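PDB 3KQF: enoyl-CoA hydratase/isomerase family protein from Bacillus anthracis, which probably catalyses the reversible addition of water to the double bond of enoyl-CoA thioesters, as in other enoyl-CoA hydratases. Local coordinates for residues I128-A133 against V188-L193. Sequence-based numbering, arbitrary orientation.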
loop_
_atom_site.group_PDB
_atom_site.type_symbol
_atom_site.label_atom_id
_atom_site.label_comp_id
_atom_site.label_asym_id
_atom_site.label_seq_id
_atom_site.Cartn_x
_atom_site.Cartn_y
_atom_site.Cartn_z
ATOM N N ILE A 128 15.716 9.744 -0.485
ATOM C CA ILE A 128 15.816 11.076 0.139
ATOM C C ILE A 128 15.867 12.030 -1.054
ATOM O O ILE A 128 16.701 11.848 -1.948
ATOM C CB ILE A 128 17.088 11.277 0.938
ATOM C CG1 ILE A 128 17.289 10.183 1.989
ATOM C CG2 ILE A 128 17.083 12.696 1.612
ATOM C CD1 ILE A 128 18.651 10.245 2.637
ATOM N N ALA A 129 15.003 13.031 -1.081
ATOM C CA ALA A 129 14.971 14.014 -2.171
ATOM C C ALA A 129 15.279 15.443 -1.751
ATOM O O ALA A 129 14.887 15.879 -0.687
ATOM C CB ALA A 129 13.617 14.019 -2.818
ATOM N N ALA A 130 15.923 16.178 -2.653
ATOM C CA ALA A 130 16.162 17.588 -2.468
ATOM C C ALA A 130 14.803 18.263 -2.597
ATOM O O ALA A 130 13.963 17.801 -3.383
ATOM C CB ALA A 130 17.104 18.128 -3.551
ATOM N N GLU A 131 14.598 19.345 -1.849
ATOM C CA GLU A 131 13.355 20.129 -1.913
ATOM C C GLU A 131 13.060 20.560 -3.334
ATOM O O GLU A 131 11.895 20.710 -3.711
ATOM C CB GLU A 131 13.434 21.409 -1.037
ATOM C CG GLU A 131 13.265 21.188 0.455
ATOM C CD GLU A 131 13.275 22.492 1.258
ATOM O OE1 GLU A 131 14.252 23.260 1.154
ATOM O OE2 GLU A 131 12.309 22.739 2.012
ATOM N N SER A 132 14.122 20.767 -4.117
ATOM C CA SER A 132 13.995 21.254 -5.491
ATOM C C SER A 132 13.908 20.151 -6.548
ATOM O O SER A 132 13.805 20.456 -7.738
ATOM C CB SER A 132 15.168 22.195 -5.817
ATOM O OG SER A 132 16.408 21.539 -5.588
ATOM N N ALA A 133 13.953 18.888 -6.134
ATOM C CA ALA A 133 13.863 17.774 -7.070
ATOM C C ALA A 133 12.458 17.610 -7.610
ATOM O O ALA A 133 11.473 18.073 -7.023
ATOM C CB ALA A 133 14.322 16.460 -6.418
ATOM N N VAL A 188 14.862 17.146 2.048
ATOM C CA VAL A 188 15.786 18.082 2.676
ATOM C C VAL A 188 16.281 19.100 1.645
ATOM O O VAL A 188 16.175 18.867 0.445
ATOM C CB VAL A 188 17.020 17.348 3.284
ATOM C CG1 VAL A 188 16.578 16.289 4.259
ATOM C CG2 VAL A 188 17.890 16.718 2.182
ATOM N N PRO A 189 16.840 20.230 2.103
ATOM C CA PRO A 189 17.358 21.223 1.153
ATOM C C PRO A 189 18.481 20.615 0.327
ATOM O O PRO A 189 19.236 19.793 0.851
ATOM C CB PRO A 189 17.890 22.344 2.062
ATOM C CG PRO A 189 17.220 22.137 3.344
ATOM C CD PRO A 189 16.949 20.690 3.493
ATOM N N VAL A 190 18.608 21.010 -0.941
ATOM C CA VAL A 190 19.629 20.406 -1.821
ATOM C C VAL A 190 21.048 20.530 -1.250
ATOM O O VAL A 190 21.845 19.590 -1.329
ATOM C CB VAL A 190 19.575 20.962 -3.272
ATOM C CG1 VAL A 190 20.137 22.389 -3.332
ATOM C CG2 VAL A 190 20.337 20.045 -4.227
ATOM N N HIS A 191 21.345 21.663 -0.618
ATOM C CA HIS A 191 22.668 21.868 -0.052
ATOM C C HIS A 191 22.956 20.946 1.143
ATOM O O HIS A 191 24.108 20.802 1.533
ATOM C CB HIS A 191 22.901 23.344 0.288
ATOM C CG HIS A 191 21.910 23.908 1.253
ATOM N ND1 HIS A 191 20.650 24.314 0.869
ATOM C CD2 HIS A 191 21.998 24.157 2.581
ATOM C CE1 HIS A 191 20.002 24.781 1.920
ATOM N NE2 HIS A 191 20.793 24.692 2.972
ATOM N N LEU A 192 21.917 20.308 1.696
ATOM C CA LEU A 192 22.071 19.372 2.812
ATOM C C LEU A 192 21.796 17.903 2.427
ATOM O O LEU A 192 21.829 17.004 3.272
ATOM C CB LEU A 192 21.151 19.789 3.964
ATOM C CG LEU A 192 21.564 21.115 4.626
ATOM C CD1 LEU A 192 20.580 21.557 5.702
ATOM C CD2 LEU A 192 22.979 21.015 5.206
ATOM N N LEU A 193 21.540 17.654 1.153
ATOM C CA LEU A 193 21.199 16.299 0.709
ATOM C C LEU A 193 22.312 15.288 0.983
ATOM O O LEU A 193 22.071 14.213 1.515
ATOM C CB LEU A 193 20.853 16.323 -0.770
ATOM C CG LEU A 193 20.515 14.987 -1.418
ATOM C CD1 LEU A 193 19.360 14.302 -0.681
ATOM C CD2 LEU A 193 20.187 15.195 -2.862
HETATM O O HOH W 1 16.565 22.432 -2.685
#
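V188 and A130 form a parallel beta bridge where the two segments meet. V188 brackets A130 with its backbone N and O: V188 N donates to A129 O at 3.0 Å, and V188 O accepts from E131 N at 2.8 Å. A130 CA also lies 3.2 Å from V188 O in a CA-H...O contact. Past the bridge both segments leave the sheet. Residues A130 to A133 make a type I beta turn closed by A133 N to A130 O, while P189 to L192 lead into helix 193-206. The bridge joins strand 126-130 to strand 186-188, an outermost strand, within this chain, of the main sheet of the crotonase fold. Strand 105-109 pairs with the other edge of 126-130. L193 CG is anti to its backbone N (chi1 178°), and CD1 reaches I128 CG2 at 3.6 Å. I128 CG2 also touches V188 CG2, and I128 packs on A197 and I200 of helix 193-206. A130 CB meets V190 CB at 3.8 Å. At the exposed end, E131 OE1 lies over P189, 3.7 Å from P189 CA. One water accepts from V190 N and hydrogen-bonds S132 OG, linking the turn to the loop.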